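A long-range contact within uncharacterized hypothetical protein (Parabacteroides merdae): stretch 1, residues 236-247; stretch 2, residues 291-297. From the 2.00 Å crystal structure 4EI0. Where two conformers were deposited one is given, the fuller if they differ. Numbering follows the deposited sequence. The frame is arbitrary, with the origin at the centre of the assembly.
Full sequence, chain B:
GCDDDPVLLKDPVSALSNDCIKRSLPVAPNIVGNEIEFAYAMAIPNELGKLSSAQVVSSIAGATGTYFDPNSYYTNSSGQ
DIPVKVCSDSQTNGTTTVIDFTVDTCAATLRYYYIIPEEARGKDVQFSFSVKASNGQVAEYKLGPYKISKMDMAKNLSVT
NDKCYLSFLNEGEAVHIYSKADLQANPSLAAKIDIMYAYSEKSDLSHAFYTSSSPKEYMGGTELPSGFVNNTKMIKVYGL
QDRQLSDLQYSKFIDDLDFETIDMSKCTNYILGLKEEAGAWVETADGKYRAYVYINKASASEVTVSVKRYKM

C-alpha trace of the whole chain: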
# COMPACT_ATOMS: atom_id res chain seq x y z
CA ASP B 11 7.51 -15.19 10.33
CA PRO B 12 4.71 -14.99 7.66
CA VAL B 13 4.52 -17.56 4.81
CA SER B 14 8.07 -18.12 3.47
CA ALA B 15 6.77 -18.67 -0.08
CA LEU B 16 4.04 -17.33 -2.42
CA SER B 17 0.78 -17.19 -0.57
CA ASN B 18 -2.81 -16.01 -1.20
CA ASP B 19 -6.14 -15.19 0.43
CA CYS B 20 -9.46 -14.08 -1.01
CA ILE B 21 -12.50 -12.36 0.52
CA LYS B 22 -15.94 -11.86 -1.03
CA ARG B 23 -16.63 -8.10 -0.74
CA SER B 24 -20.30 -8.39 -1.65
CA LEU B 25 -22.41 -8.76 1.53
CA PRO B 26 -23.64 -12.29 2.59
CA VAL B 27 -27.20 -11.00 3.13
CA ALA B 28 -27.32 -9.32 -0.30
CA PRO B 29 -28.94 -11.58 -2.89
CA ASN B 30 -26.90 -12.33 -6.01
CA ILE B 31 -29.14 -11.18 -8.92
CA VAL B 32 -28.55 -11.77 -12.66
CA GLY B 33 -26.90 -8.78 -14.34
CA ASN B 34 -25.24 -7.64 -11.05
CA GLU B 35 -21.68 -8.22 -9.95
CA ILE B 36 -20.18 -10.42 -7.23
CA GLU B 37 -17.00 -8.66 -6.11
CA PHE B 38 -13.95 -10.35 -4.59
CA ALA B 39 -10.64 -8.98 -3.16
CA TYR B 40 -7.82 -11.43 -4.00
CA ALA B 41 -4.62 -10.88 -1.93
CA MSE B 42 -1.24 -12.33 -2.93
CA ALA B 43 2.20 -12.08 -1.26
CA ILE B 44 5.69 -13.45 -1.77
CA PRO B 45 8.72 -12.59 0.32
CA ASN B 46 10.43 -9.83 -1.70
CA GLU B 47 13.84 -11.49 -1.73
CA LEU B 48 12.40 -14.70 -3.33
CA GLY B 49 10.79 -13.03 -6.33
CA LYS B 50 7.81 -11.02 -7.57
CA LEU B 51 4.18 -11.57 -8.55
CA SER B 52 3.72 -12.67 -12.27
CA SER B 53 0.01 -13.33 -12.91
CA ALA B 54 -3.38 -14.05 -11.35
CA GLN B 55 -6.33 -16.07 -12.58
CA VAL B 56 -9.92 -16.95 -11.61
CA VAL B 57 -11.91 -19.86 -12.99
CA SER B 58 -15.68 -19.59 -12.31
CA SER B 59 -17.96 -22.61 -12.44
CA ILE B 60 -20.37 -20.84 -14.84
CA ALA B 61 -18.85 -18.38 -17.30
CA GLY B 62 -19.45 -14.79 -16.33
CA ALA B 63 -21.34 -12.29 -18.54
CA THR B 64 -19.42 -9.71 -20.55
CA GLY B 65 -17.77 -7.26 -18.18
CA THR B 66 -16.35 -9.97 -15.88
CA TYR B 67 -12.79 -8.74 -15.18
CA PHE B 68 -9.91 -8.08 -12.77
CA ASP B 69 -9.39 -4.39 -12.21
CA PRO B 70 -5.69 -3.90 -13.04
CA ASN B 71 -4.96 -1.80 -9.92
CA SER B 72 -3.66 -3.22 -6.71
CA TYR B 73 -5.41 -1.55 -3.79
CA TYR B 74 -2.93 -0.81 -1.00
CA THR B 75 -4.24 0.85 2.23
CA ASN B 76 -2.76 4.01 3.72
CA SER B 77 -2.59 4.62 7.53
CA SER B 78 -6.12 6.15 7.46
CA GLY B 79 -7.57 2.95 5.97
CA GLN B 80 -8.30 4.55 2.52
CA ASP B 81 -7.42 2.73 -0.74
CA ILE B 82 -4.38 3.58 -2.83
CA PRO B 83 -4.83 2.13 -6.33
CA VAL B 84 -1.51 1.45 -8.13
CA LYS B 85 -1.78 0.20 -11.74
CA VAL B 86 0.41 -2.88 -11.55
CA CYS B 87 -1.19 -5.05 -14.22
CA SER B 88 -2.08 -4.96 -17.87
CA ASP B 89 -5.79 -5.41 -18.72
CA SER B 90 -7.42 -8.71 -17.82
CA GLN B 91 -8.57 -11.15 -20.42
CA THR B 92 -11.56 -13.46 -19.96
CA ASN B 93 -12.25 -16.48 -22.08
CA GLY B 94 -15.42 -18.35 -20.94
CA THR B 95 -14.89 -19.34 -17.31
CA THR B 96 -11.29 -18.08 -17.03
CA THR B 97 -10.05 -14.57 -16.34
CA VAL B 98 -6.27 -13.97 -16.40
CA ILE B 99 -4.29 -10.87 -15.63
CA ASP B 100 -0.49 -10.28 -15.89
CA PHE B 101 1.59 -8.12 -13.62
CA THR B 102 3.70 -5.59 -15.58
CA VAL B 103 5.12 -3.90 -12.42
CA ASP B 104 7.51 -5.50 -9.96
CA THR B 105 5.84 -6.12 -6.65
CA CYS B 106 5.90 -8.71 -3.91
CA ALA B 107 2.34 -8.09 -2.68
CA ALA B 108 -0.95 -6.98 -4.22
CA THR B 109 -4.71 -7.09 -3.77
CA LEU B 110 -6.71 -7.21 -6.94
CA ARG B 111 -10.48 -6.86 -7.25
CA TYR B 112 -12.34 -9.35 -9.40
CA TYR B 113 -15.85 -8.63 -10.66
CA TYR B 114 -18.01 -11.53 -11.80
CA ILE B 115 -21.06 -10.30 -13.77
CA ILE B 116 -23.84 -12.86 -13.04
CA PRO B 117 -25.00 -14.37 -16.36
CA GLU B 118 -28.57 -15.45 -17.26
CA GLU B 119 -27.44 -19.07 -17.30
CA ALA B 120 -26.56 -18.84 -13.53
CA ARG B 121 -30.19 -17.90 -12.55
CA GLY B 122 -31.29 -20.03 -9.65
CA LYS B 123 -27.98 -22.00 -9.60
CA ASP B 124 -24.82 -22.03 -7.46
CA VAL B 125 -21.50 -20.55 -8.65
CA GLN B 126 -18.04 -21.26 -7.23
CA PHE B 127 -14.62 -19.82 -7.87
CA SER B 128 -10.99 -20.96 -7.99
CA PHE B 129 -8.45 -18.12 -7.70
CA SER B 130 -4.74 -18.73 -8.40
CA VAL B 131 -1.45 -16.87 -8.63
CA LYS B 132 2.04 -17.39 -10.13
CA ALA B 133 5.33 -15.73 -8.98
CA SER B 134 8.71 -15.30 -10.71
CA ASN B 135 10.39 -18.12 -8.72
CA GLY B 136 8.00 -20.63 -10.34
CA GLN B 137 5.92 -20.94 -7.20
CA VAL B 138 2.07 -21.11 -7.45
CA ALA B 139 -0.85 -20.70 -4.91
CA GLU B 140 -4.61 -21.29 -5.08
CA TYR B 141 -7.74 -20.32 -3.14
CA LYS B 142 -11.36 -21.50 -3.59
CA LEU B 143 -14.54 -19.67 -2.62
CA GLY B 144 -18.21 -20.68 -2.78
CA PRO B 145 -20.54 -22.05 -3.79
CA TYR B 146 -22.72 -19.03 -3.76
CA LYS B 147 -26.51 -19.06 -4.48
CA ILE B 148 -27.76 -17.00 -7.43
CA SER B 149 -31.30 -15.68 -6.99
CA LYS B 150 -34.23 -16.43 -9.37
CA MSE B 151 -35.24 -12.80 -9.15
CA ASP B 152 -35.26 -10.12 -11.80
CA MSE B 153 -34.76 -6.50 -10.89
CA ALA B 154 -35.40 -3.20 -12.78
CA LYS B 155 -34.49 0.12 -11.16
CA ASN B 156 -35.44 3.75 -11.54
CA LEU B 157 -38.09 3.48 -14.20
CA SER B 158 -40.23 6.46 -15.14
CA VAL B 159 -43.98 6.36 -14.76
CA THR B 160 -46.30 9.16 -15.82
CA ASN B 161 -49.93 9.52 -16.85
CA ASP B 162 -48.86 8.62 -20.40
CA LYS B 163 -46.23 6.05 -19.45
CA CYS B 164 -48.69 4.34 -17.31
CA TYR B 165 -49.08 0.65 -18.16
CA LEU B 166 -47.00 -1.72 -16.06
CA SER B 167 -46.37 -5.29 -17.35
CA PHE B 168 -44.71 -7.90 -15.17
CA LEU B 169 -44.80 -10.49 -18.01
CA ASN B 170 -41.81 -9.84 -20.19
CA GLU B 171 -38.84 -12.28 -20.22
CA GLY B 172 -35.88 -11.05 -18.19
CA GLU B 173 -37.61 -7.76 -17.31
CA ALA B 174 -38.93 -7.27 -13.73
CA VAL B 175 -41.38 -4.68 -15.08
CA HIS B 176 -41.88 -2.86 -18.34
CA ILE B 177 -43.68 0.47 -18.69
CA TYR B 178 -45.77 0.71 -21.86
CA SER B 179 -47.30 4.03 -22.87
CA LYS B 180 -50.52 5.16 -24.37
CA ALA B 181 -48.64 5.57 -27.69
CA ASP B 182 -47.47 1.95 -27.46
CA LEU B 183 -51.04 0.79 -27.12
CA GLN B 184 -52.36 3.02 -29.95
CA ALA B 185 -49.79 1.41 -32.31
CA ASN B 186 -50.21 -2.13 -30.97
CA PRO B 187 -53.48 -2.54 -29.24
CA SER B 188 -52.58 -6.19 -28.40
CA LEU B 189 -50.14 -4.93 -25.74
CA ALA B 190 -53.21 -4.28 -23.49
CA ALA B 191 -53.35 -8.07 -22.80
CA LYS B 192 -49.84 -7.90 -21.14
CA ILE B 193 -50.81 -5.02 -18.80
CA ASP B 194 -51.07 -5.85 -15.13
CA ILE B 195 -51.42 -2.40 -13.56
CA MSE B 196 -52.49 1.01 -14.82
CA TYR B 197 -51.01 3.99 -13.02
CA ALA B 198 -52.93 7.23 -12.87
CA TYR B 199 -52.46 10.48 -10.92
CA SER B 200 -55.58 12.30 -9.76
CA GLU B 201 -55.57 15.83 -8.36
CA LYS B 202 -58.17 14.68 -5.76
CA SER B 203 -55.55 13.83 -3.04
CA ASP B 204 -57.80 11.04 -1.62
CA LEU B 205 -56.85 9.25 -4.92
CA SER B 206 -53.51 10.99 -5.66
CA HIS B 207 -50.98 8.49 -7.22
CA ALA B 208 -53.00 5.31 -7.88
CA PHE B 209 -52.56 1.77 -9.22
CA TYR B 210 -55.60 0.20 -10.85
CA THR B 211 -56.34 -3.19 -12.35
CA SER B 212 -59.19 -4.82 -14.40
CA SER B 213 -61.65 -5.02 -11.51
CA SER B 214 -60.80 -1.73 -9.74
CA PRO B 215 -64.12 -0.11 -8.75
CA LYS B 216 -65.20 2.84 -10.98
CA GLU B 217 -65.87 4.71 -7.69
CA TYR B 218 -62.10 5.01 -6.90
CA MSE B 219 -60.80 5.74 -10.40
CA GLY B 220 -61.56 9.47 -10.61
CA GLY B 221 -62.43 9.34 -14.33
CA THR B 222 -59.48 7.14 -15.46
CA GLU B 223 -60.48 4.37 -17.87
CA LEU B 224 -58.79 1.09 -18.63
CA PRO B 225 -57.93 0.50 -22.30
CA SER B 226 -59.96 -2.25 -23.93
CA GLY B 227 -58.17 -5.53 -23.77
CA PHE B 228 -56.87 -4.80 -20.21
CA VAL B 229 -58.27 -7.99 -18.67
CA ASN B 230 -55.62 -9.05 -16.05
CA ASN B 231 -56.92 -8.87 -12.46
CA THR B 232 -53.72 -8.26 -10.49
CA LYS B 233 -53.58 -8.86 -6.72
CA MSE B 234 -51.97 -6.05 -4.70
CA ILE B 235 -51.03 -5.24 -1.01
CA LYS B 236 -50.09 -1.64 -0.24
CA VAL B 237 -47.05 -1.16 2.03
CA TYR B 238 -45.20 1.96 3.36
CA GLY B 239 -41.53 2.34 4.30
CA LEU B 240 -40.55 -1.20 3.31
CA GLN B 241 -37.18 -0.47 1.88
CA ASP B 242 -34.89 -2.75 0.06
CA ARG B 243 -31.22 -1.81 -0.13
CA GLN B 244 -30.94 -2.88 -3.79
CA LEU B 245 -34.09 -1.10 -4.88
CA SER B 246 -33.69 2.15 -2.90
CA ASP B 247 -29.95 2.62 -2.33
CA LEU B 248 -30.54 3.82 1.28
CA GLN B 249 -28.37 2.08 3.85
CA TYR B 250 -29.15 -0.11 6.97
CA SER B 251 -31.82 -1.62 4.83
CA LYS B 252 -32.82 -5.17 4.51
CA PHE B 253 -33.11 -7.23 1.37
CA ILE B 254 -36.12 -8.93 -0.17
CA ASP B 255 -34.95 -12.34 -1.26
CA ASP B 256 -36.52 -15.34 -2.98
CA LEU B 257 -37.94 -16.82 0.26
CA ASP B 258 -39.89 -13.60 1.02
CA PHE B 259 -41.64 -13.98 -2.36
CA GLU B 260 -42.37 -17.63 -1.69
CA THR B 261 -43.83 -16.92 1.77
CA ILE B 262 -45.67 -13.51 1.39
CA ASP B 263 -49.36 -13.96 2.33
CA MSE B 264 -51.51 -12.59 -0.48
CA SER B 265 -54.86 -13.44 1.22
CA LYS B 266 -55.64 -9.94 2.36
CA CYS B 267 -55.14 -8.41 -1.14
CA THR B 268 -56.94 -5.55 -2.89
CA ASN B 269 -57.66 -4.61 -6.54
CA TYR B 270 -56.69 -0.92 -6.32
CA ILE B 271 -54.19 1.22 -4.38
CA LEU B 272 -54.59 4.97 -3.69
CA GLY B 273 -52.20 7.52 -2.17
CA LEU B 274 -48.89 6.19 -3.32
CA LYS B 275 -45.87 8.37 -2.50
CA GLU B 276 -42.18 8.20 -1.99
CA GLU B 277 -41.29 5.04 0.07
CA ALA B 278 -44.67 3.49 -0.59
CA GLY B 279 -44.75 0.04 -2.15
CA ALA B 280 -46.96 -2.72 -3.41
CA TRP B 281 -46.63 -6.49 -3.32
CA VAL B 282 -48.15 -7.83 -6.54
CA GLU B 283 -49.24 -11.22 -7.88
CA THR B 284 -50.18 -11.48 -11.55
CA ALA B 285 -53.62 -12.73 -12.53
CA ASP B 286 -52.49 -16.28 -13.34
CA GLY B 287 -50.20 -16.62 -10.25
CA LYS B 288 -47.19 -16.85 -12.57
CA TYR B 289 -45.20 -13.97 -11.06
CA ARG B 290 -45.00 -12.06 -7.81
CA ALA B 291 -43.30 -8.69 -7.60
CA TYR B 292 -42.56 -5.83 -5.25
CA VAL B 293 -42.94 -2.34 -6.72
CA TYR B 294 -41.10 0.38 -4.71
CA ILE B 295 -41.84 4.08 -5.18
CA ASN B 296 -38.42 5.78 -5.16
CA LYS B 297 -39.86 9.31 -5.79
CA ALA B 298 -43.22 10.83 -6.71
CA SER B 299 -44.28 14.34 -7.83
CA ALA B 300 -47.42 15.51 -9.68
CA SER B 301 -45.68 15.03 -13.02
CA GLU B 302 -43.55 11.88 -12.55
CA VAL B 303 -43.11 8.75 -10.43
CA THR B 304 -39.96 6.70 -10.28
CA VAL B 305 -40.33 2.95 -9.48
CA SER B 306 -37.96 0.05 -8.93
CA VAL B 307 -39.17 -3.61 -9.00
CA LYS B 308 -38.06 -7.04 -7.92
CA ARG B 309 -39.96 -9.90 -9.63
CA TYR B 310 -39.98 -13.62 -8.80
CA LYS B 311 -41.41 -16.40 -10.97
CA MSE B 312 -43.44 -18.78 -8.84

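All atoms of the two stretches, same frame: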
# COMPACT_ATOMS: atom_id res chain seq x y z
N LYS B 236 -50.76 -2.92 -0.39
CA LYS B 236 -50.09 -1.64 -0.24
C LYS B 236 -49.23 -1.73 1.02
O LYS B 236 -49.68 -2.26 2.05
CB LYS B 236 -51.14 -0.53 -0.08
CG LYS B 236 -50.58 0.89 -0.01
CD LYS B 236 -51.69 1.82 0.47
CE LYS B 236 -51.38 3.30 0.25
NZ LYS B 236 -52.65 4.07 0.59
N VAL B 237 -48.02 -1.19 0.94
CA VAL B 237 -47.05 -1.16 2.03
C VAL B 237 -46.48 0.27 2.11
O VAL B 237 -46.51 0.97 1.11
CB VAL B 237 -45.88 -2.11 1.72
CG1 VAL B 237 -44.78 -1.93 2.75
CG2 VAL B 237 -46.36 -3.55 1.73
N TYR B 238 -45.91 0.68 3.24
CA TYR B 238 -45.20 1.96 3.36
C TYR B 238 -43.90 1.78 4.12
O TYR B 238 -43.88 1.19 5.19
CB TYR B 238 -46.12 2.99 4.06
CG TYR B 238 -45.54 4.38 4.12
CD1 TYR B 238 -45.23 5.05 2.95
CD2 TYR B 238 -45.29 5.06 5.35
CE1 TYR B 238 -44.66 6.32 2.97
CE2 TYR B 238 -44.74 6.33 5.37
CZ TYR B 238 -44.42 6.95 4.17
OH TYR B 238 -43.87 8.21 4.12
N GLY B 239 -42.80 2.33 3.59
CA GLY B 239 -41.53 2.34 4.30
C GLY B 239 -40.83 1.01 4.33
O GLY B 239 -39.99 0.80 5.18
N LEU B 240 -41.21 0.09 3.43
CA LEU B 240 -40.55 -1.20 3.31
C LEU B 240 -39.44 -1.06 2.29
O LEU B 240 -39.66 -1.04 1.08
CB LEU B 240 -41.49 -2.34 2.92
CG LEU B 240 -40.79 -3.68 2.69
CD1 LEU B 240 -40.23 -4.13 4.02
CD2 LEU B 240 -41.70 -4.76 2.15
N GLN B 241 -38.22 -0.94 2.76
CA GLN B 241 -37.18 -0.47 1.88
C GLN B 241 -36.32 -1.68 1.60
O GLN B 241 -36.25 -2.63 2.37
CB GLN B 241 -36.42 0.76 2.41
CG GLN B 241 -37.33 2.01 2.37
CD GLN B 241 -36.67 3.36 2.66
OE1 GLN B 241 -36.71 4.26 1.83
NE2 GLN B 241 -36.08 3.51 3.84
N ASP B 242 -35.75 -1.69 0.44
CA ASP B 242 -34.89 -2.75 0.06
C ASP B 242 -33.62 -2.04 -0.37
O ASP B 242 -33.66 -1.05 -1.11
CB ASP B 242 -35.58 -3.52 -1.06
CG ASP B 242 -34.68 -4.56 -1.69
OD1 ASP B 242 -33.71 -4.17 -2.35
OD2 ASP B 242 -34.94 -5.75 -1.47
N ARG B 243 -32.49 -2.53 0.10
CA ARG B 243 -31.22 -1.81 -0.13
C ARG B 243 -30.85 -1.78 -1.63
O ARG B 243 -30.31 -0.79 -2.12
CB ARG B 243 -30.08 -2.48 0.67
CG ARG B 243 -29.04 -1.57 1.32
CD ARG B 243 -28.62 -0.39 0.45
NE ARG B 243 -27.40 0.26 0.94
CZ ARG B 243 -26.66 1.12 0.23
NH1 ARG B 243 -26.97 1.43 -1.03
NH2 ARG B 243 -25.58 1.65 0.79
N GLN B 244 -31.22 -2.83 -2.35
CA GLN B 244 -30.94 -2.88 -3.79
C GLN B 244 -31.88 -1.99 -4.56
O GLN B 244 -31.51 -1.39 -5.54
CB GLN B 244 -30.99 -4.33 -4.31
CG GLN B 244 -29.89 -5.15 -3.71
CD GLN B 244 -30.00 -6.64 -3.94
OE1 GLN B 244 -31.04 -7.26 -3.70
NE2 GLN B 244 -28.86 -7.26 -4.23
N LEU B 245 -33.13 -1.91 -4.13
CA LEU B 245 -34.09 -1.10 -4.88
C LEU B 245 -34.02 0.40 -4.57
O LEU B 245 -34.42 1.21 -5.40
CB LEU B 245 -35.53 -1.61 -4.64
CG LEU B 245 -35.88 -3.01 -5.16
CD1 LEU B 245 -37.24 -3.36 -4.63
CD2 LEU B 245 -35.86 -3.05 -6.66
N SER B 246 -33.59 0.77 -3.37
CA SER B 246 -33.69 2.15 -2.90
C SER B 246 -32.35 2.83 -2.65
O SER B 246 -32.29 4.06 -2.49
CB SER B 246 -34.49 2.20 -1.61
OG SER B 246 -33.61 1.91 -0.55
N ASP B 247 -31.27 2.05 -2.58
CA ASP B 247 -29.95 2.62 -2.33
C ASP B 247 -29.93 3.54 -1.09
O ASP B 247 -29.31 4.59 -1.10
CB ASP B 247 -29.42 3.38 -3.58
CG ASP B 247 -29.09 2.47 -4.74
OD1 ASP B 247 -27.90 2.15 -4.94
OD2 ASP B 247 -30.03 2.09 -5.47
N ALA B 291 -44.26 -9.80 -7.45
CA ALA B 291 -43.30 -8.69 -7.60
C ALA B 291 -43.47 -7.76 -6.41
O ALA B 291 -44.50 -7.78 -5.72
CB ALA B 291 -43.54 -7.95 -8.89
N TYR B 292 -42.47 -6.91 -6.21
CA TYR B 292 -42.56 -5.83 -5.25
C TYR B 292 -42.19 -4.58 -6.02
O TYR B 292 -41.07 -4.49 -6.59
CB TYR B 292 -41.61 -6.04 -4.03
CG TYR B 292 -41.64 -4.89 -3.05
CD1 TYR B 292 -42.79 -4.60 -2.34
CD2 TYR B 292 -40.55 -4.06 -2.87
CE1 TYR B 292 -42.87 -3.53 -1.46
CE2 TYR B 292 -40.61 -2.99 -1.96
CZ TYR B 292 -41.78 -2.70 -1.31
OH TYR B 292 -41.87 -1.67 -0.38
N VAL B 293 -43.11 -3.63 -6.06
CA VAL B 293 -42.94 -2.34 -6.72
C VAL B 293 -42.66 -1.27 -5.64
O VAL B 293 -43.43 -1.12 -4.71
CB VAL B 293 -44.20 -1.96 -7.48
CG1 VAL B 293 -43.99 -0.62 -8.23
CG2 VAL B 293 -44.64 -3.12 -8.36
N TYR B 294 -41.51 -0.60 -5.73
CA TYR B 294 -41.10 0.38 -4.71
C TYR B 294 -41.15 1.74 -5.36
O TYR B 294 -40.67 1.91 -6.46
CB TYR B 294 -39.67 0.09 -4.21
CG TYR B 294 -39.19 1.14 -3.24
CD1 TYR B 294 -39.72 1.20 -1.97
CD2 TYR B 294 -38.22 2.07 -3.59
CE1 TYR B 294 -39.31 2.15 -1.05
CE2 TYR B 294 -37.81 3.05 -2.69
CZ TYR B 294 -38.33 3.07 -1.41
OH TYR B 294 -38.02 4.04 -0.51
N ILE B 295 -41.76 2.71 -4.68
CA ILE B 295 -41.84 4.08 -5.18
C ILE B 295 -40.63 4.87 -4.69
O ILE B 295 -40.59 5.29 -3.54
CB ILE B 295 -43.14 4.78 -4.76
CG1 ILE B 295 -44.39 3.93 -5.08
CG2 ILE B 295 -43.25 6.18 -5.38
CD1 ILE B 295 -44.58 3.46 -6.49
N ASN B 296 -39.62 5.05 -5.53
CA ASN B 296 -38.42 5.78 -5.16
C ASN B 296 -38.69 7.28 -4.94
O ASN B 296 -38.16 7.88 -4.01
CB ASN B 296 -37.32 5.66 -6.25
CG ASN B 296 -36.88 4.24 -6.50
OD1 ASN B 296 -37.33 3.62 -7.47
ND2 ASN B 296 -35.95 3.74 -5.70
N LYS B 297 -39.57 7.85 -5.76
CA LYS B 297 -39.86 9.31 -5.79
C LYS B 297 -41.21 9.51 -6.44
O LYS B 297 -41.61 8.69 -7.27
CB LYS B 297 -38.83 10.04 -6.67
CG LYS B 297 -37.39 10.11 -6.17
CD LYS B 297 -36.51 10.93 -7.13
CE LYS B 297 -36.17 10.15 -8.41
NZ LYS B 297 -36.38 10.95 -9.65
O HOH W 1 -42.74 0.46 1.08
O HOH W 2 -34.92 5.34 -3.54

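The strand 291-297 meets the loop and short helix of stretch 1 through alternate side chains. Tyr-292 and Tyr-294 point their CA-to-CB bonds toward the other stretch, whereas Val-293 points away, so the contact presents two neighbouring aromatic ridges. Both tyrosines have chi1 in the t well and chi2 near 70°, and their long rings reach past the helix to the loop before it. Together the two stretches bury 409 Å², most of the strand's share coming from these two tyrosines.

Leu-245 is the main bump on the helical side. Its side chain, chi1 m and chi2 t, projects toward the strand, and its CD1 covers the groove between the tyrosines: CD1 lies 3.8 Å from CD2 of Tyr-292, at the edge of that ring and near its plane, and 4.2 Å from CB of Tyr-294. A branched, wholly apolar side chain suits this buried place. Ser-246 follows with a much smaller profile. Its CB packs 3.6 Å from CE2 of Tyr-294, while its hydroxyl donates to Asp-242 O (OG to O, 3.0 Å), has a further partner elsewhere in the structure, and is not turned to the tyrosine.

The far ends of the rings carry the polar contacts. The hydroxyl of Tyr-292 donates to the backbone carbonyl of Leu-240 (OH to O, 2.7 Å), and the Leu-240 side chain covers the hydroxyl end of the Tyr-292 ring, with Leu-240 CD2 4.0 Å from Tyr-292 CE1. Val-237 adds a looser apolar neighbour, its CG1 4.3 Å from Tyr-292 OH. Water 1 joins the same site, accepting from Leu-240 N at 2.8 Å and donating to Tyr-292 OH at 2.7 Å. Tyr-294 finds its acceptor in a side chain instead: Gln-241, extended with chi2 t, brings OE1 within 2.7 Å of Tyr-294 OH, which donates to it. A tyrosine thus serves both needs, an aromatic body to pack against the leucines and serine and a polar tip to satisfy the loop.

At the other end of the contact, Asn-296 starts sideways but swings its amide nearer. ND2 donates to Leu-245 O at 3.0 Å, with an N-H...acceptor angle of 153°, and also to water 2 at 2.9 Å; that water donates to Ser-246 O at 3.1 Å, making a second, indirect link to the helix end.

The helix itself is secured by Asp-242, whose OD1 caps its start, accepting from Leu-245 N at 2.9 Å and, weakly, from Gln-244 N at 2.8 Å. The cap thus binds the backbone of the very leucine that covers the groove.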